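Local coordinates for protein tyrosine recombinase XerH (Helicobacter pylori, PDB 5JK0) that catalyses site-specific cutting and rejoining of recombining DNA molecules through tyrosine chemistry and takes part in chromosome segregation, at residues A52-S55 with S56-E59; G212-S215 with N216-L219; L302-E305 with K306-A309. All blocks are in the same frame, centred on the assembly; numbering follows the deposited sequence.

Contact 1 is a surface contact of the core-binding region, whereas contacts 2 and 3 both belong to the tyrosine recombinase region; contact 2 is buried and contact 3 partly buried. The centre of contact 1 lies about 34 Å from that of contact 2 and about 38 Å from that of contact 3, but the centres of contacts 2 and 3 are about 17 Å apart, and Ser-215 packs on Ala-309 where they meet. Contacts 1 and 2 both start a helix, the first with a neutral serine-glutamine capping box, the second with an arginine-glutamate pair. Contact 3 is a loop closed by an asparagine. Contacts 2 and 3 both offer backbone N-H groups to phosphates of chain G.

Contact 1: residues A52-S55 with S56-E59; sequences ACSS and SQLE
The backbone turns from an extended path at Cys-53 and Ser-54 into helix 55-68, and its first two turn-closing bonds run from Leu-58 N to Ser-54 O at 2.9 Å and from Glu-59 N to Ser-55 O at 3.1 Å. Ser-54 holds the N-cap position. Its OG lies between its own backbone N and carbonyl carbon (chi1 66°), which turns the hydroxyl back over the start of the helix to accept a weak bond from Gln-57 N at 3.3 Å. The side chain of Gln-57 answers from the other direction: extended beyond CG, it runs back alongside the serine, with CG 3.2 Å from Ser-54 OG, and its amide oxygen OE1 receives a weak bond from Ser-54 N, also 3.3 Å long. The two reciprocal bonds make a capping box, in which the amide of Gln-57 takes the place more often filled by a carboxylate. This turn opens helix 55-68 of the core-binding region at the protein surface, away from the active site, with its nearest atom about 4 Å from the bound DNA. The same OE1 lies against Cys-53, 3.3 Å from its CA. Leu-58, one residue on from the glutamine, reaches back with CD2, which meets Cys-53 CB at 3.7 Å in an apolar contact. Leu-58 is buried, resting on Leu-17 of helix 12-30 and on Leu-81 of helix 74-93, while Glu-59 forms a salt bridge with Lys-63 further along its own helix.

Contact 2: residues G212-S215 with N216-L219; sequences GMRS and NEAL. With nucleotides of chain G.
The guanidinium of Arg-214 has Glu-217 CG over one face, 3.5 Å above its plane and nearer NH2 than the centre, while the phosphate of DT22 of chain G lies at its edge. The carboxylate of Glu-217 is turned 36° from the guanidinium plane. Its OE2 stands 3.5 Å from Arg-214 NH2 but far off the plane of that group, making the salt bridge an attraction of charges with no N-H aimed at the oxygen. OE1 has a more directed role: Arg-214 N donates to it at 2.8 Å, meeting the anti side of the carboxylate 26° out of its plane. The glutamate side chain, with CG beside its own backbone N (chi1 -68°) and the chain then extended, reaches back to Arg-214 at the N-cap position. It thus ties both the backbone and the head group of this arginine, a predicted active-site residue, to the first turn of helix 215-219.

This turn binds the phosphate of DT22 of chain G through its oxygen OP1. Asn-216 N gives it a nearly straight bond of 2.9 Å, and Arg-214 NH1 adds a weak one of 3.3 Å. The polarity of the N-H groups at the helix start would probably favour the anion.

On another flank Met-213 SD meets Ala-218 CB at 3.8 Å. Met-213 also packs on Ile-237 and Val-247 of the antiparallel sheet, and Ala-218 on Leu-204 and Ile-208 of helix 198-211; Arg-245 of strand 244-250 pairs with the same OE1 of Glu-217 in a second salt bridge that helps fix the carboxylate, while Arg-214 and Ser-215 touch helix 309-324 through Arg-313 and Ala-309.

Contact 3: residues L302-E305 with K306-A309; sequences LRRE and KNGA. With nucleotides of chain G.
Asn-307 turns its amide back across the turn at Glu-305 and Lys-306 onto the backbone of Arg-304, crossing the Arg-303 side chain at about a right angle. The flat groups of Asn-307 and Arg-303 are nonetheless nearly parallel, 10° apart, with Asn-307 ND2 over one face of the guanidinium, 4.0 Å above it and toward its rim. Against the Arg-304 guanidinium the amide stands steeply, the planes 75° apart. With CG beside its backbone N (chi1 -53°), Asn-307 swings the amide toward Arg-304. OD1 takes Arg-304 N on a lone pair, in the carbonyl plane, through an almost linear bond of 2.9 Å. ND2 donates to Arg-304 O at 3.0 Å, a more bent bond from above that carbonyl plane. Together they close the turn between Arg-304 and Asn-307.

Arg-304 itself bends back along the chain, its NE giving Leu-302 O a bent bond of 2.9 Å, while its NH2 forms a salt bridge with Glu-180. Arg-303 runs extended to Glu-294 of helix 286-300, and the Glu-305 carboxylate bonds to Thr-174. Arg-304 also packs on Thr-227, and Glu-305 on Leu-236, of the second subunit.

Asn-307 N donates an almost linear hydrogen bond to OP2 of DA24 of chain G, 3.2 Å long, and Lys-306 CD lies 3.5 Å from OP1. Gly-308, with no side chain to intervene, brings its CA within 3.3 Å of OP1 of DC23 of chain G. Asn-307 therefore divides its work, the side chain fixing the protein turn and the backbone N-H holding a phosphate. Lys-306 NZ, 3.7 Å from O3' of DC23, would add a general electrostatic attraction to the DNA backbone just ahead of the helix that carries His-310 and Arg-313.

Contact 1: residues A52-S55 with S56-E59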
loop_
_atom_site.group_PDB
_atom_site.type_symbol
_atom_site.label_atom_id
_atom_site.label_comp_id
_atom_site.label_asym_id
_atom_site.label_seq_id
_atom_site.Cartn_x
_atom_site.Cartn_y
_atom_site.Cartn_z
ATOM N N ALA D 52 -17.493 -31.284 -26.474
ATOM C CA ALA D 52 -18.376 -30.402 -25.721
ATOM C C ALA D 52 -19.004 -31.142 -24.546
ATOM O O ALA D 52 -19.583 -32.214 -24.715
ATOM C CB ALA D 52 -19.455 -29.829 -26.628
ATOM N N CYS D 53 -18.885 -30.566 -23.354
ATOM C CA CYS D 53 -19.427 -31.188 -22.153
ATOM C C CYS D 53 -20.446 -30.285 -21.468
ATOM O O CYS D 53 -20.398 -29.062 -21.605
ATOM C CB CYS D 53 -18.303 -31.533 -21.174
ATOM S SG CYS D 53 -16.969 -32.526 -21.873
ATOM N N SER D 54 -21.368 -30.895 -20.731
ATOM C CA SER D 54 -22.311 -30.136 -19.923
ATOM C C SER D 54 -21.624 -29.696 -18.637
ATOM O O SER D 54 -20.492 -30.099 -18.366
ATOM C CB SER D 54 -23.559 -30.965 -19.610
ATOM O OG SER D 54 -23.248 -32.064 -18.773
ATOM N N SER D 55 -22.305 -28.869 -17.851
ATOM C CA SER D 55 -21.749 -28.383 -16.596
ATOM C C SER D 55 -21.501 -29.533 -15.629
ATOM O O SER D 55 -20.491 -29.562 -14.927
ATOM C CB SER D 55 -22.681 -27.351 -15.957
ATOM O OG SER D 55 -22.152 -26.884 -14.728
ATOM N N SER D 56 -22.430 -30.483 -15.603
ATOM C CA SER D 56 -22.313 -31.652 -14.741
ATOM C C SER D 56 -21.133 -32.524 -15.155
ATOM O O SER D 56 -20.446 -33.097 -14.310
ATOM C CB SER D 56 -23.606 -32.468 -14.769
ATOM O OG SER D 56 -23.480 -33.650 -13.998
ATOM N N GLN D 57 -20.902 -32.619 -16.460
ATOM C CA GLN D 57 -19.803 -33.422 -16.984
ATOM C C GLN D 57 -18.451 -32.769 -16.709
ATOM O O GLN D 57 -17.483 -33.454 -16.380
ATOM C CB GLN D 57 -19.984 -33.658 -18.486
ATOM C CG GLN D 57 -21.185 -34.524 -18.825
ATOM C CD GLN D 57 -21.409 -34.662 -20.318
ATOM O OE1 GLN D 57 -20.654 -34.118 -21.124
ATOM N NE2 GLN D 57 -22.454 -35.391 -20.695
ATOM N N LEU D 58 -18.386 -31.447 -16.841
ATOM C CA LEU D 58 -17.156 -30.713 -16.558
ATOM C C LEU D 58 -16.768 -30.836 -15.088
ATOM O O LEU D 58 -15.587 -30.921 -14.751
ATOM C CB LEU D 58 -17.301 -29.237 -16.933
ATOM C CG LEU D 58 -17.310 -28.902 -18.423
ATOM C CD1 LEU D 58 -17.384 -27.399 -18.625
ATOM C CD2 LEU D 58 -16.080 -29.476 -19.107
ATOM N N GLU D 59 -17.773 -30.842 -14.221
ATOM C CA GLU D 59 -17.546 -30.968 -12.789
ATOM C C GLU D 59 -16.949 -32.328 -12.440
ATOM O O GLU D 59 -16.005 -32.419 -11.655
ATOM C CB GLU D 59 -18.852 -30.756 -12.024
ATOM C CG GLU D 59 -18.725 -30.922 -10.522
ATOM C CD GLU D 59 -20.042 -30.708 -9.806
ATOM O OE1 GLU D 59 -20.999 -30.229 -10.453
ATOM O OE2 GLU D 59 -20.122 -31.021 -8.601
#

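Contact 2: residues G212-S215 with N216-L219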
loop_
_atom_site.group_PDB
_atom_site.type_symbol
_atom_site.label_atom_id
_atom_site.label_comp_id
_atom_site.label_asym_id
_atom_site.label_seq_id
_atom_site.Cartn_x
_atom_site.Cartn_y
_atom_site.Cartn_z
ATOM N N GLY D 212 10.693 -30.516 9.906
ATOM C CA GLY D 212 9.866 -29.414 9.450
ATOM C C GLY D 212 9.506 -29.507 7.980
ATOM O O GLY D 212 9.135 -28.510 7.365
ATOM N N MET D 213 9.622 -30.704 7.411
ATOM C CA MET D 213 9.271 -30.911 6.010
ATOM C C MET D 213 7.756 -30.855 5.827
ATOM O O MET D 213 7.000 -31.076 6.776
ATOM C CB MET D 213 9.824 -32.247 5.501
ATOM C CG MET D 213 9.175 -33.480 6.113
ATOM S SD MET D 213 9.800 -35.022 5.408
ATOM C CE MET D 213 11.513 -34.971 5.932
ATOM N N ARG D 214 7.317 -30.553 4.609
ATOM C CA ARG D 214 5.891 -30.443 4.317
ATOM C C ARG D 214 5.201 -31.802 4.391
ATOM O O ARG D 214 5.858 -32.844 4.403
ATOM C CB ARG D 214 5.671 -29.817 2.938
ATOM C CG ARG D 214 6.083 -28.355 2.845
ATOM C CD ARG D 214 5.785 -27.768 1.471
ATOM N NE ARG D 214 6.626 -28.342 0.423
ATOM C CZ ARG D 214 6.237 -29.300 -0.411
ATOM N NH1 ARG D 214 5.011 -29.801 -0.328
ATOM N NH2 ARG D 214 7.074 -29.759 -1.333
ATOM N N SER D 215 3.872 -31.778 4.441
ATOM C CA SER D 215 3.072 -32.993 4.560
ATOM C C SER D 215 3.334 -33.972 3.420
ATOM O O SER D 215 3.606 -35.148 3.654
ATOM C CB SER D 215 1.582 -32.648 4.608
ATOM O OG SER D 215 1.278 -31.837 5.729
ATOM N N ASN D 216 3.253 -33.480 2.188
ATOM C CA ASN D 216 3.427 -34.333 1.018
ATOM C C ASN D 216 4.850 -34.872 0.897
ATOM O O ASN D 216 5.067 -35.950 0.342
ATOM C CB ASN D 216 3.045 -33.577 -0.254
ATOM C CG ASN D 216 3.060 -34.465 -1.483
ATOM O OD1 ASN D 216 2.168 -35.292 -1.678
ATOM N ND2 ASN D 216 4.075 -34.297 -2.322
ATOM N N GLU D 217 5.815 -34.119 1.416
ATOM C CA GLU D 217 7.207 -34.553 1.408
ATOM C C GLU D 217 7.407 -35.779 2.294
ATOM O O GLU D 217 8.144 -36.698 1.939
ATOM C CB GLU D 217 8.130 -33.419 1.865
ATOM C CG GLU D 217 8.212 -32.253 0.893
ATOM C CD GLU D 217 9.167 -31.172 1.358
ATOM O OE1 GLU D 217 9.192 -30.878 2.572
ATOM O OE2 GLU D 217 9.900 -30.620 0.510
ATOM N N ALA D 218 6.744 -35.789 3.445
ATOM C CA ALA D 218 6.845 -36.907 4.375
ATOM C C ALA D 218 6.083 -38.124 3.862
ATOM O O ALA D 218 6.502 -39.263 4.065
ATOM C CB ALA D 218 6.332 -36.502 5.749
ATOM N N LEU D 219 4.962 -37.873 3.192
ATOM C CA LEU D 219 4.105 -38.944 2.698
ATOM C C LEU D 219 4.699 -39.645 1.476
ATOM O O LEU D 219 4.310 -40.765 1.147
ATOM C CB LEU D 219 2.717 -38.397 2.358
ATOM C CG LEU D 219 1.889 -37.862 3.530
ATOM C CD1 LEU D 219 0.599 -37.230 3.032
ATOM C CD2 LEU D 219 1.597 -38.972 4.525
ATOM P P DT G 22 1.324 -30.189 0.801
ATOM O OP1 DT G 22 2.471 -30.756 1.543
ATOM O OP2 DT G 22 0.522 -31.055 -0.091
ATOM O "O5'" DT G 22 0.324 -29.506 1.848
ATOM C "C5'" DT G 22 0.807 -28.512 2.740
ATOM C "C4'" DT G 22 -0.339 -27.828 3.464
ATOM O "O4'" DT G 22 -1.276 -27.287 2.497
ATOM C "C3'" DT G 22 -1.152 -28.728 4.400
ATOM O "O3'" DT G 22 -1.292 -28.093 5.668
ATOM C "C2'" DT G 22 -2.496 -28.878 3.683
ATOM C "C1'" DT G 22 -2.589 -27.573 2.912
ATOM N N1 DT G 22 -3.453 -27.663 1.701
ATOM C C2 DT G 22 -4.550 -26.841 1.590
ATOM O O2 DT G 22 -4.864 -26.027 2.442
ATOM N N3 DT G 22 -5.276 -27.007 0.440
ATOM C C4 DT G 22 -5.016 -27.895 -0.589
ATOM O O4 DT G 22 -5.727 -27.970 -1.586
ATOM C C5 DT G 22 -3.852 -28.727 -0.408
ATOM C C7 DT G 22 -3.470 -29.729 -1.457
ATOM C C6 DT G 22 -3.138 -28.575 0.716
#

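Contact 3: residues L302-E305 with K306-A309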
loop_
_atom_site.group_PDB
_atom_site.type_symbol
_atom_site.label_atom_id
_atom_site.label_comp_id
_atom_site.label_asym_id
_atom_site.label_seq_id
_atom_site.Cartn_x
_atom_site.Cartn_y
_atom_site.Cartn_z
ATOM N N LEU D 302 -3.281 -28.135 23.262
ATOM C CA LEU D 302 -2.575 -27.094 22.524
ATOM C C LEU D 302 -3.388 -26.606 21.329
ATOM O O LEU D 302 -2.845 -25.991 20.410
ATOM C CB LEU D 302 -1.211 -27.605 22.055
ATOM C CG LEU D 302 -0.206 -27.998 23.140
ATOM C CD1 LEU D 302 1.043 -28.604 22.519
ATOM C CD2 LEU D 302 0.152 -26.794 23.998
ATOM N N ARG D 303 -4.688 -26.886 21.347
ATOM C CA ARG D 303 -5.580 -26.525 20.248
ATOM C C ARG D 303 -5.599 -25.021 19.996
ATOM O O ARG D 303 -5.729 -24.228 20.928
ATOM C CB ARG D 303 -6.999 -27.023 20.532
ATOM C CG ARG D 303 -7.997 -26.695 19.436
ATOM C CD ARG D 303 -9.346 -27.342 19.698
ATOM N NE ARG D 303 -10.280 -27.101 18.603
ATOM C CZ ARG D 303 -10.334 -27.830 17.494
ATOM N NH1 ARG D 303 -9.503 -28.851 17.325
ATOM N NH2 ARG D 303 -11.217 -27.537 16.549
ATOM N N ARG D 304 -5.468 -24.635 18.730
ATOM C CA ARG D 304 -5.429 -23.224 18.366
ATOM C C ARG D 304 -5.915 -22.984 16.937
ATOM O O ARG D 304 -6.677 -23.781 16.392
ATOM C CB ARG D 304 -4.014 -22.673 18.547
ATOM C CG ARG D 304 -2.923 -23.536 17.937
ATOM C CD ARG D 304 -1.571 -23.192 18.536
ATOM N NE ARG D 304 -1.535 -23.463 19.971
ATOM C CZ ARG D 304 -0.550 -23.087 20.780
ATOM N NH1 ARG D 304 0.487 -22.415 20.299
ATOM N NH2 ARG D 304 -0.602 -23.379 22.072
ATOM N N GLU D 305 -5.465 -21.882 16.342
ATOM C CA GLU D 305 -5.950 -21.445 15.033
ATOM C C GLU D 305 -5.678 -22.469 13.937
ATOM O O GLU D 305 -6.517 -22.699 13.065
ATOM C CB GLU D 305 -5.314 -20.107 14.655
ATOM C CG GLU D 305 -5.203 -19.131 15.808
ATOM C CD GLU D 305 -3.835 -19.161 16.469
ATOM O OE1 GLU D 305 -3.751 -19.562 17.649
ATOM O OE2 GLU D 305 -2.848 -18.775 15.808
ATOM N N LYS D 306 -4.496 -23.072 13.978
ATOM C CA LYS D 306 -4.135 -24.122 13.034
ATOM C C LYS D 306 -3.635 -25.341 13.796
ATOM O O LYS D 306 -2.812 -25.218 14.702
ATOM C CB LYS D 306 -3.069 -23.631 12.051
ATOM C CG LYS D 306 -3.493 -22.434 11.211
ATOM C CD LYS D 306 -4.648 -22.780 10.285
ATOM C CE LYS D 306 -5.023 -21.592 9.412
ATOM N NZ LYS D 306 -6.172 -21.894 8.516
ATOM N N ASN D 307 -4.134 -26.518 13.430
ATOM C CA ASN D 307 -3.793 -27.736 14.152
ATOM C C ASN D 307 -3.290 -28.849 13.240
ATOM O O ASN D 307 -3.537 -30.027 13.495
ATOM C CB ASN D 307 -5.005 -28.229 14.948
ATOM C CG ASN D 307 -5.595 -27.150 15.837
ATOM O OD1 ASN D 307 -5.046 -26.828 16.889
ATOM N ND2 ASN D 307 -6.726 -26.591 15.418
ATOM N N GLY D 308 -2.577 -28.474 12.185
ATOM C CA GLY D 308 -2.072 -29.445 11.232
ATOM C C GLY D 308 -0.564 -29.581 11.242
ATOM O O GLY D 308 0.118 -29.007 12.091
ATOM N N ALA D 309 -0.044 -30.346 10.288
ATOM C CA ALA D 309 1.389 -30.585 10.183
ATOM C C ALA D 309 2.135 -29.333 9.731
ATOM O O ALA D 309 3.305 -29.149 10.060
ATOM C CB ALA D 309 1.664 -31.735 9.227
ATOM P P DA G 24 -7.181 -25.868 10.204
ATOM O OP1 DA G 24 -7.635 -24.568 10.744
ATOM O OP2 DA G 24 -6.182 -26.659 10.955
ATOM O "O5'" DA G 24 -8.463 -26.791 9.937
ATOM C "C5'" DA G 24 -9.608 -26.233 9.306
ATOM C "C4'" DA G 24 -10.568 -27.311 8.827
ATOM O "O4'" DA G 24 -10.033 -27.978 7.653
ATOM C "C3'" DA G 24 -10.886 -28.426 9.836
ATOM O "O3'" DA G 24 -12.289 -28.623 9.880
ATOM C "C2'" DA G 24 -10.189 -29.645 9.229
ATOM C "C1'" DA G 24 -10.360 -29.336 7.755
ATOM N N9 DA G 24 -9.504 -30.117 6.866
ATOM C C8 DA G 24 -8.262 -30.623 7.136
ATOM N N7 DA G 24 -7.736 -31.294 6.138
ATOM C C5 DA G 24 -8.701 -31.225 5.145
ATOM C C6 DA G 24 -8.757 -31.739 3.834
ATOM N N6 DA G 24 -7.772 -32.453 3.280
ATOM N N1 DA G 24 -9.867 -31.486 3.110
ATOM C C2 DA G 24 -10.851 -30.769 3.664
ATOM N N3 DA G 24 -10.916 -30.238 4.883
ATOM C C4 DA G 24 -9.797 -30.505 5.579
ATOM P P DC G 23 -2.162 -28.766 6.840
ATOM O OP1 DC G 23 -1.459 -28.489 8.113
ATOM O OP2 DC G 23 -2.474 -30.166 6.472
ATOM O "O5'" DC G 23 -3.524 -27.927 6.828
ATOM C "C5'" DC G 23 -3.482 -26.512 6.977
ATOM C "C4'" DC G 23 -4.882 -25.929 7.061
ATOM O "O4'" DC G 23 -5.546 -26.070 5.780
ATOM C "C3'" DC G 23 -5.797 -26.589 8.091
ATOM O "O3'" DC G 23 -6.591 -25.599 8.734
ATOM C "C2'" DC G 23 -6.649 -27.533 7.245
ATOM C "C1'" DC G 23 -6.768 -26.757 5.942
ATOM N N1 DC G 23 -6.976 -27.620 4.743
ATOM C C2 DC G 23 -8.187 -27.560 4.046
ATOM O O2 DC G 23 -9.074 -26.794 4.442
ATOM N N3 DC G 23 -8.355 -28.347 2.954
ATOM C C4 DC G 23 -7.374 -29.158 2.556
ATOM N N4 DC G 23 -7.587 -29.915 1.475
ATOM C C5 DC G 23 -6.133 -29.234 3.254
ATOM C C6 DC G 23 -5.978 -28.454 4.330
#